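Local atomic coordinates of PKS (Streptomyces sp. CNQ431, PDB entry 5YDA), a protein that probably transfers acyl building blocks to a carrier protein during antibiotic biosynthesis, this chain holding the acyltransferase domain of a larger polyketide synthase. Residues A[116-126]-A[171-179]; A[229-240]-A[286-297]. All blocks are in the same frame, centred on the assembly; numbering follows the deposited sequence.

Two kinds of contact build this acyltransferase domain; along the chain, interaction 1 closes before interaction 2 opens. Interaction 1, deep in the large alpha/beta subdomain, sets the loop after strand 112-116 of the six-stranded mixed sheet against helix 169-188. Interaction 2 pairs strand 235-239 with strand 288-290 at one edge of the four-stranded antiparallel sheet of the small, ferredoxin-like subdomain. Their centres lie about 18 Å apart, yet they meet: Phe-172 CE2 packs against Met-293 SD, and Gly-120 CA against Arg-292 NH2. Helix 215-231 also joins them, since its Ile-226 touches Phe-172 and its last turn enters interaction 2. The loop thus faces the small subdomain; in this family the active site probably lies between the subdomains.

Interaction 1 (A[116-126]-A[171-179]); sequences LPGGGTQYVGM and AFMALFVTE
Leu-175 and Gln-122 meet where the glycine-rich loop following strand 112-116 lies along helix 169-188. In acyltransferases of this fold that loop probably corresponds to the GQG motif, whose backbone helps form the oxyanion hole, with Gly-119 at the position of its glutamine. The Leu-175 side chain points toward the loop: CD2 lies 3.5 Å from Gly-119 CA, while CB touches Gln-122 CB and the two side chains cross at about a right angle. Phe-172, one helical turn earlier, brings the edge of its ring close to Gly-119 CA. Its CE1 is also 3.5 Å from Gln-122 NE2, approached obliquely with the amide and ring planes 55° apart.

What places that amide is a bend. Gln-122 CG sits between the backbone N and the carbonyl carbon, and the turn at chi2 (-82°) folds the chain back over the loop, where OE1 accepts the N-H of Gly-120 at 2.8 Å, in the carbonyl plane and on a lone pair. The loop is thereby tied to itself by the same side chain that packs on the helix.

Further along, Met-126 extends its chain beyond CG and sets its methyl CE 3.7 Å from Ala-174 CB and close to Thr-178 OG1. A water bridges Met-126 O and Thr-178 OG1, and that hydroxyl also donates to Ala-174 O, from the face of the carbonyl opposite to Thr-178 N. Leu-160 of helix 156-161 packs on Ala-174 and Thr-178 as well.

At the strand end, the buried acid group of Glu-179 is hydrogen-bonded through OE1 to the hydroxyl of Thr-205 in helix 201-210. The other oxygen, OE2, lies against the Pro-117 ring, 3.4 Å from CD, and stands 2.6 Å from Pro-117 O.

Interaction 2 (A[229-240]-A[286-297]); sequences IASSGGATVGVA and VPFRRLRMPAAA
The Phe-288 ring takes the methyl CG2 of Val-237 at a slant, CD1 lying 3.7 Å from it, while the Arg-290 guanidinium is met obliquely by Ala-235 CB, 4.0 Å from NH1. With CG placed between the backbone N and the carbonyl carbon (chi1 66°), the Phe-288 ring can turn away toward Glu-278 and Thr-282 of helix 271-283. Arg-290 bends at chi2 and chi3, which brings CD to 3.3 Å from Thr-236 O and sends the charged end to salt bridges with Glu-278 and Asp-275 of that helix.

These side chains stand on an antiparallel pairing at the edge of a ferredoxin-like sheet. Gly-238 and Arg-289 form a hydrogen-bonded pair: Arg-289 N donates to Gly-238 O at 2.7 Å, and Gly-238 N returns the bond. Val-237 with Arg-290 and Val-239 with Phe-288 are the non-hydrogen-bonded pairs on either side. Ala-240 N to Pro-287 O and Leu-291 N to Thr-236 O continue the ladder at its two ends.

After Leu-291 the chain loops out through Arg-292, Met-293 and Pro-294, the centre of an inverse gamma turn, and returns to Ala-235 at Ala-295. One water there takes the N-H of Thr-236. The two branches of Thr-236 divide the work: CG2 packs on Leu-291 CD1, and OG1, beside the backbone N, donates to Ala-295 O at 2.6 Å. Nearer the helix, Ile-229 CG2 touches the methyl groups of Ala-295 and Ala-297, Ala-230 CB meets Met-293 CE, and another water joins Ile-229 O, Gly-233 O and Ala-296 N.

The chemistry thus changes along the contact, from direct amide pairing in the strands to water-bridged backbone groups and apolar side chains near the helix. The charge of Arg-290 is probably balanced by the two acids of helix 271-283.

Interaction 1 (A[116-126]-A[171-179])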
loop_
_atom_site.group_PDB
_atom_site.type_symbol
_atom_site.label_atom_id
_atom_site.label_comp_id
_atom_site.label_asym_id
_atom_site.label_seq_id
_atom_site.Cartn_x
_atom_site.Cartn_y
_atom_site.Cartn_z
ATOM N N LEU A 116 -2.677 -1.701 -2.508
ATOM C CA LEU A 116 -1.482 -1.340 -3.271
ATOM C C LEU A 116 -1.690 -0.029 -4.020
ATOM O O LEU A 116 -2.453 -0.004 -4.998
ATOM C CB LEU A 116 -1.133 -2.450 -4.263
ATOM C CG LEU A 116 -0.605 -3.834 -3.851
ATOM C CD1 LEU A 116 0.586 -3.775 -2.863
ATOM C CD2 LEU A 116 -1.698 -4.744 -3.373
ATOM N N PRO A 117 -1.038 1.068 -3.631
ATOM C CA PRO A 117 -1.324 2.364 -4.262
ATOM C C PRO A 117 -0.817 2.452 -5.692
ATOM O O PRO A 117 0.016 1.666 -6.151
ATOM C CB PRO A 117 -0.613 3.385 -3.359
ATOM C CG PRO A 117 0.166 2.603 -2.374
ATOM C CD PRO A 117 -0.378 1.214 -2.325
ATOM N N GLY A 118 -1.316 3.463 -6.393
ATOM C CA GLY A 118 -1.009 3.590 -7.802
ATOM C C GLY A 118 -0.206 4.794 -7.361
ATOM O O GLY A 118 -0.170 5.107 -6.168
ATOM N N GLY A 119 0.426 5.512 -8.269
ATOM C CA GLY A 119 1.286 6.553 -7.720
ATOM C C GLY A 119 0.817 7.886 -7.180
ATOM O O GLY A 119 -0.392 8.165 -7.143
ATOM N N GLY A 120 1.765 8.694 -6.724
ATOM C CA GLY A 120 1.442 9.966 -6.122
ATOM C C GLY A 120 2.165 10.138 -4.807
ATOM O O GLY A 120 2.334 11.262 -4.331
ATOM N N THR A 121 2.608 9.038 -4.202
ATOM C CA THR A 121 3.302 9.118 -2.927
ATOM C C THR A 121 4.748 8.666 -3.008
ATOM O O THR A 121 5.425 8.652 -1.977
ATOM C CB THR A 121 2.577 8.299 -1.852
ATOM O OG1 THR A 121 2.526 6.919 -2.249
ATOM C CG2 THR A 121 1.155 8.828 -1.645
ATOM N N GLN A 122 5.240 8.302 -4.195
ATOM C CA GLN A 122 6.626 7.875 -4.322
ATOM C C GLN A 122 7.567 9.030 -4.000
ATOM O O GLN A 122 7.227 10.202 -4.180
ATOM C CB GLN A 122 6.913 7.347 -5.727
ATOM C CG GLN A 122 6.891 8.398 -6.833
ATOM C CD GLN A 122 5.471 8.715 -7.318
ATOM O OE1 GLN A 122 4.491 8.167 -6.818
ATOM N NE2 GLN A 122 5.364 9.607 -8.297
ATOM N N TYR A 123 8.761 8.688 -3.508
ATOM C CA TYR A 123 9.813 9.674 -3.286
ATOM C C TYR A 123 11.165 8.978 -3.245
ATOM O O TYR A 123 11.267 7.775 -2.981
ATOM C CB TYR A 123 9.586 10.462 -1.992
ATOM C CG TYR A 123 9.404 9.610 -0.751
ATOM C CD1 TYR A 123 10.482 9.304 0.078
ATOM C CD2 TYR A 123 8.147 9.111 -0.408
ATOM C CE1 TYR A 123 10.316 8.530 1.237
ATOM C CE2 TYR A 123 7.963 8.340 0.751
ATOM C CZ TYR A 123 9.053 8.057 1.567
ATOM O OH TYR A 123 8.875 7.298 2.704
ATOM N N VAL A 124 12.206 9.770 -3.489
ATOM C CA VAL A 124 13.574 9.293 -3.348
ATOM C C VAL A 124 13.862 9.008 -1.885
ATOM O O VAL A 124 13.596 9.843 -1.011
ATOM C CB VAL A 124 14.547 10.334 -3.913
ATOM C CG1 VAL A 124 15.978 9.826 -3.859
ATOM C CG2 VAL A 124 14.131 10.698 -5.332
ATOM N N GLY A 125 14.421 7.834 -1.609
ATOM C CA GLY A 125 14.724 7.415 -0.258
ATOM C C GLY A 125 13.695 6.504 0.380
ATOM O O GLY A 125 13.938 6.009 1.494
ATOM N N MET A 126 12.559 6.265 -0.275
ATOM C CA MET A 126 11.525 5.444 0.349
ATOM C C MET A 126 12.038 4.021 0.507
ATOM O O MET A 126 12.701 3.476 -0.387
ATOM C CB MET A 126 10.236 5.465 -0.473
ATOM C CG MET A 126 10.381 4.909 -1.891
ATOM S SD MET A 126 8.855 5.131 -2.844
ATOM C CE MET A 126 9.434 4.653 -4.473
ATOM N N ALA A 171 10.892 6.642 -11.731
ATOM C CA ALA A 171 10.207 7.061 -10.514
ATOM C C ALA A 171 9.038 6.134 -10.213
ATOM O O ALA A 171 8.812 5.760 -9.057
ATOM C CB ALA A 171 9.723 8.516 -10.633
ATOM N N PHE A 172 8.285 5.743 -11.244
ATOM C CA PHE A 172 7.130 4.903 -10.981
ATOM C C PHE A 172 7.537 3.453 -10.782
ATOM O O PHE A 172 6.942 2.762 -9.948
ATOM C CB PHE A 172 6.103 5.050 -12.103
ATOM C CG PHE A 172 5.409 6.373 -12.095
ATOM C CD1 PHE A 172 4.562 6.716 -11.042
ATOM C CD2 PHE A 172 5.617 7.290 -13.116
ATOM C CE1 PHE A 172 3.923 7.948 -11.017
ATOM C CE2 PHE A 172 4.983 8.521 -13.104
ATOM C CZ PHE A 172 4.132 8.853 -12.053
ATOM N N MET A 173 8.565 2.983 -11.512
ATOM C CA MET A 173 9.070 1.633 -11.264
ATOM C C MET A 173 9.648 1.522 -9.863
ATOM O O MET A 173 9.495 0.478 -9.210
ATOM C CB MET A 173 10.109 1.244 -12.317
ATOM C CG MET A 173 9.513 1.049 -13.731
ATOM S SD MET A 173 8.128 -0.131 -13.764
ATOM C CE MET A 173 8.917 -1.604 -13.083
ATOM N N ALA A 174 10.279 2.598 -9.363
ATOM C CA ALA A 174 10.672 2.615 -7.958
ATOM C C ALA A 174 9.479 2.299 -7.062
ATOM O O ALA A 174 9.592 1.517 -6.105
ATOM C CB ALA A 174 11.278 3.976 -7.586
ATOM N N LEU A 175 8.316 2.887 -7.364
ATOM C CA LEU A 175 7.145 2.637 -6.522
ATOM C C LEU A 175 6.684 1.196 -6.657
ATOM O O LEU A 175 6.376 0.540 -5.651
ATOM C CB LEU A 175 6.002 3.602 -6.873
ATOM C CG LEU A 175 4.703 3.345 -6.101
ATOM C CD1 LEU A 175 4.871 3.663 -4.614
ATOM C CD2 LEU A 175 3.572 4.163 -6.680
ATOM N N PHE A 176 6.651 0.681 -7.895
ATOM C CA PHE A 176 6.212 -0.694 -8.109
ATOM C C PHE A 176 7.070 -1.677 -7.322
ATOM O O PHE A 176 6.547 -2.550 -6.624
ATOM C CB PHE A 176 6.241 -1.015 -9.602
ATOM C CG PHE A 176 5.873 -2.432 -9.927
ATOM C CD1 PHE A 176 4.546 -2.845 -9.881
ATOM C CD2 PHE A 176 6.853 -3.355 -10.274
ATOM C CE1 PHE A 176 4.209 -4.158 -10.179
ATOM C CE2 PHE A 176 6.523 -4.660 -10.572
ATOM C CZ PHE A 176 5.195 -5.065 -10.526
ATOM N N VAL A 177 8.394 -1.504 -7.366
ATOM C CA VAL A 177 9.295 -2.438 -6.700
ATOM C C VAL A 177 9.225 -2.269 -5.191
ATOM O O VAL A 177 9.289 -3.255 -4.439
ATOM C CB VAL A 177 10.729 -2.267 -7.242
ATOM C CG1 VAL A 177 11.745 -3.025 -6.387
ATOM C CG2 VAL A 177 10.775 -2.743 -8.690
ATOM N N THR A 178 9.057 -1.030 -4.716
ATOM C CA THR A 178 8.886 -0.820 -3.276
ATOM C C THR A 178 7.670 -1.571 -2.753
ATOM O O THR A 178 7.741 -2.250 -1.722
ATOM C CB THR A 178 8.763 0.678 -2.952
ATOM O OG1 THR A 178 9.958 1.367 -3.351
ATOM C CG2 THR A 178 8.528 0.877 -1.453
ATOM N N GLU A 179 6.538 -1.455 -3.444
ATOM C CA GLU A 179 5.343 -2.199 -3.053
ATOM C C GLU A 179 5.630 -3.697 -3.018
ATOM O O GLU A 179 5.303 -4.394 -2.048
ATOM C CB GLU A 179 4.231 -1.912 -4.050
ATOM C CG GLU A 179 3.743 -0.488 -3.920
ATOM C CD GLU A 179 2.572 -0.143 -4.859
ATOM O OE1 GLU A 179 2.161 -0.978 -5.684
ATOM O OE2 GLU A 179 2.034 0.968 -4.750
HETATM O O HOH W 1 12.363 0.946 -1.552
#

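Interaction 2 (A[229-240]-A[286-297])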
loop_
_atom_site.group_PDB
_atom_site.type_symbol
_atom_site.label_atom_id
_atom_site.label_comp_id
_atom_site.label_asym_id
_atom_site.label_seq_id
_atom_site.Cartn_x
_atom_site.Cartn_y
_atom_site.Cartn_z
ATOM N N ILE A 229 1.786 5.331 -21.443
ATOM C CA ILE A 229 0.875 6.309 -20.862
ATOM C C ILE A 229 1.490 7.704 -20.926
ATOM O O ILE A 229 0.852 8.655 -21.388
ATOM C CB ILE A 229 0.496 5.909 -19.423
ATOM C CG1 ILE A 229 -0.532 4.773 -19.450
ATOM C CG2 ILE A 229 -0.064 7.106 -18.670
ATOM C CD1 ILE A 229 -0.676 4.015 -18.140
ATOM N N ALA A 230 2.754 7.840 -20.506
ATOM C CA ALA A 230 3.380 9.161 -20.477
ATOM C C ALA A 230 3.476 9.768 -21.873
ATOM O O ALA A 230 3.274 10.973 -22.046
ATOM C CB ALA A 230 4.766 9.093 -19.834
ATOM N N SER A 231 3.749 8.950 -22.887
ATOM C CA SER A 231 3.894 9.515 -24.223
ATOM C C SER A 231 2.555 9.927 -24.816
ATOM O O SER A 231 2.533 10.695 -25.776
ATOM C CB SER A 231 4.606 8.528 -25.159
ATOM O OG SER A 231 3.740 7.449 -25.537
ATOM N N SER A 232 1.438 9.446 -24.273
ATOM C CA SER A 232 0.137 9.824 -24.819
ATOM C C SER A 232 -0.316 11.235 -24.434
ATOM O O SER A 232 -1.308 11.719 -24.993
ATOM C CB SER A 232 -0.924 8.821 -24.384
ATOM O OG SER A 232 -0.597 7.535 -24.883
ATOM N N GLY A 233 0.368 11.905 -23.502
ATOM C CA GLY A 233 -0.014 13.270 -23.169
ATOM C C GLY A 233 -1.307 13.371 -22.360
ATOM O O GLY A 233 -1.724 12.441 -21.655
ATOM N N GLY A 234 -1.945 14.530 -22.473
ATOM C CA GLY A 234 -3.180 14.788 -21.759
ATOM C C GLY A 234 -2.934 15.186 -20.314
ATOM O O GLY A 234 -1.808 15.461 -19.893
ATOM N N ALA A 235 -4.019 15.189 -19.538
ATOM C CA ALA A 235 -3.960 15.664 -18.162
ATOM C C ALA A 235 -5.029 14.978 -17.331
ATOM O O ALA A 235 -6.008 14.436 -17.851
ATOM C CB ALA A 235 -4.122 17.183 -18.082
ATOM N N THR A 236 -4.818 15.003 -16.019
ATOM C CA THR A 236 -5.711 14.377 -15.060
ATOM C C THR A 236 -5.945 15.357 -13.918
ATOM O O THR A 236 -5.015 16.032 -13.468
ATOM C CB THR A 236 -5.136 13.047 -14.515
ATOM O OG1 THR A 236 -4.804 12.183 -15.609
ATOM C CG2 THR A 236 -6.172 12.336 -13.644
ATOM N N VAL A 237 -7.195 15.451 -13.469
ATOM C CA VAL A 237 -7.544 16.295 -12.340
ATOM C C VAL A 237 -8.234 15.430 -11.297
ATOM O O VAL A 237 -9.133 14.647 -11.623
ATOM C CB VAL A 237 -8.415 17.495 -12.771
ATOM C CG1 VAL A 237 -9.694 17.026 -13.454
ATOM C CG2 VAL A 237 -8.719 18.412 -11.564
ATOM N N GLY A 238 -7.784 15.537 -10.047
ATOM C CA GLY A 238 -8.468 14.885 -8.942
ATOM C C GLY A 238 -9.507 15.840 -8.386
ATOM O O GLY A 238 -9.197 16.991 -8.077
ATOM N N VAL A 239 -10.747 15.369 -8.292
ATOM C CA VAL A 239 -11.878 16.175 -7.860
ATOM C C VAL A 239 -12.397 15.606 -6.552
ATOM O O VAL A 239 -12.727 14.414 -6.476
ATOM C CB VAL A 239 -13.003 16.195 -8.909
ATOM C CG1 VAL A 239 -14.129 17.127 -8.452
ATOM C CG2 VAL A 239 -12.466 16.593 -10.290
ATOM N N ALA A 240 -12.479 16.463 -5.531
ATOM C CA ALA A 240 -12.921 16.079 -4.190
ATOM C C ALA A 240 -14.438 16.207 -4.119
ATOM O O ALA A 240 -14.996 17.098 -3.487
ATOM C CB ALA A 240 -12.240 16.940 -3.133
ATOM N N VAL A 286 -16.508 23.540 -6.440
ATOM C CA VAL A 286 -16.060 22.157 -6.258
ATOM C C VAL A 286 -14.544 22.121 -6.081
ATOM O O VAL A 286 -13.809 22.602 -6.955
ATOM C CB VAL A 286 -16.504 21.277 -7.435
ATOM C CG1 VAL A 286 -16.136 19.826 -7.173
ATOM C CG2 VAL A 286 -18.029 21.417 -7.673
ATOM N N PRO A 287 -14.023 21.591 -4.978
ATOM C CA PRO A 287 -12.562 21.530 -4.817
ATOM C C PRO A 287 -11.952 20.459 -5.714
ATOM O O PRO A 287 -12.564 19.425 -5.997
ATOM C CB PRO A 287 -12.376 21.184 -3.331
ATOM C CG PRO A 287 -13.624 20.402 -2.982
ATOM C CD PRO A 287 -14.743 20.972 -3.845
ATOM N N PHE A 288 -10.729 20.723 -6.168
ATOM C CA PHE A 288 -10.061 19.863 -7.137
ATOM C C PHE A 288 -8.581 20.181 -7.110
ATOM O O PHE A 288 -8.171 21.250 -6.657
ATOM C CB PHE A 288 -10.596 20.059 -8.563
ATOM C CG PHE A 288 -10.304 21.424 -9.149
ATOM C CD1 PHE A 288 -9.109 21.679 -9.815
ATOM C CD2 PHE A 288 -11.233 22.455 -9.037
ATOM C CE1 PHE A 288 -8.839 22.945 -10.348
ATOM C CE2 PHE A 288 -10.976 23.719 -9.578
ATOM C CZ PHE A 288 -9.781 23.968 -10.227
ATOM N N ARG A 289 -7.780 19.254 -7.622
ATOM C CA ARG A 289 -6.370 19.566 -7.784
ATOM C C ARG A 289 -5.839 18.815 -8.994
ATOM O O ARG A 289 -6.074 17.611 -9.139
ATOM C CB ARG A 289 -5.566 19.219 -6.520
ATOM C CG ARG A 289 -4.120 19.747 -6.565
ATOM C CD ARG A 289 -3.244 19.167 -5.449
ATOM N NE ARG A 289 -3.505 17.742 -5.244
ATOM C CZ ARG A 289 -2.859 16.758 -5.872
ATOM N NH1 ARG A 289 -1.902 17.041 -6.750
ATOM N NH2 ARG A 289 -3.166 15.491 -5.623
ATOM N N ARG A 290 -5.155 19.543 -9.869
ATOM C CA ARG A 290 -4.491 18.941 -11.014
ATOM C C ARG A 290 -3.441 17.950 -10.529
ATOM O O ARG A 290 -2.565 18.308 -9.736
ATOM C CB ARG A 290 -3.845 20.039 -11.869
ATOM C CG ARG A 290 -3.080 19.532 -13.080
ATOM C CD ARG A 290 -4.026 19.053 -14.158
ATOM N NE ARG A 290 -4.880 20.142 -14.618
ATOM C CZ ARG A 290 -4.602 20.909 -15.669
ATOM N NH1 ARG A 290 -3.493 20.692 -16.364
ATOM N NH2 ARG A 290 -5.431 21.886 -16.027
ATOM N N LEU A 291 -3.549 16.696 -10.962
ATOM C CA LEU A 291 -2.477 15.747 -10.673
ATOM C C LEU A 291 -1.213 16.201 -11.402
ATOM O O LEU A 291 -1.272 16.680 -12.536
ATOM C CB LEU A 291 -2.886 14.321 -11.083
ATOM C CG LEU A 291 -4.182 13.765 -10.440
ATOM C CD1 LEU A 291 -4.217 12.231 -10.398
ATOM C CD2 LEU A 291 -4.416 14.319 -9.036
ATOM N N ARG A 292 -0.068 16.115 -10.726
ATOM C CA ARG A 292 1.136 16.719 -11.292
ATOM C C ARG A 292 1.680 15.938 -12.472
ATOM O O ARG A 292 2.365 16.523 -13.310
ATOM C CB ARG A 292 2.266 16.871 -10.259
ATOM C CG ARG A 292 1.924 17.569 -8.929
ATOM C CD ARG A 292 0.939 16.778 -8.104
ATOM N NE ARG A 292 1.374 15.395 -7.959
ATOM C CZ ARG A 292 0.572 14.340 -7.814
ATOM N NH1 ARG A 292 -0.736 14.417 -7.781
ATOM N NH2 ARG A 292 1.111 13.143 -7.699
ATOM N N MET A 293 1.388 14.653 -12.572
ATOM C CA MET A 293 1.815 13.903 -13.748
ATOM C C MET A 293 1.037 14.353 -14.980
ATOM O O MET A 293 -0.182 14.129 -15.037
ATOM C CB MET A 293 1.621 12.405 -13.519
ATOM C CG MET A 293 2.002 11.560 -14.715
ATOM S SD MET A 293 3.784 11.643 -15.042
ATOM C CE MET A 293 3.853 10.759 -16.606
ATOM N N PRO A 294 1.678 14.974 -15.979
ATOM C CA PRO A 294 0.949 15.377 -17.191
ATOM C C PRO A 294 0.610 14.178 -18.058
ATOM O O PRO A 294 1.189 13.965 -19.127
ATOM C CB PRO A 294 1.933 16.319 -17.897
ATOM C CG PRO A 294 3.277 15.764 -17.526
ATOM C CD PRO A 294 3.126 15.245 -16.091
ATOM N N ALA A 295 -0.356 13.396 -17.643
ATOM C CA ALA A 295 -0.801 12.243 -18.375
ATOM C C ALA A 295 -2.270 12.032 -18.160
ATOM O O ALA A 295 -2.833 12.573 -17.289
ATOM C CB ALA A 295 -0.035 11.032 -17.937
ATOM N N ALA A 296 -2.858 11.191 -18.971
ATOM C CA ALA A 296 -4.255 10.884 -18.906
ATOM C C ALA A 296 -4.583 9.402 -18.913
ATOM O O ALA A 296 -5.266 8.911 -19.777
ATOM C CB ALA A 296 -4.972 11.584 -20.029
ATOM N N ALA A 297 -4.114 8.690 -17.925
ATOM C CA ALA A 297 -4.412 7.279 -17.826
ATOM C C ALA A 297 -5.916 7.048 -17.668
ATOM O O ALA A 297 -6.614 7.869 -17.166
ATOM C CB ALA A 297 -3.669 6.694 -16.670
HETATM O O HOH W 2 -1.755 9.858 -21.233
HETATM O O HOH W 3 3.469 12.899 -19.715
HETATM O O HOH W 4 -5.803 9.414 -15.162
HETATM O O HOH W 5 -2.229 16.164 -15.226
#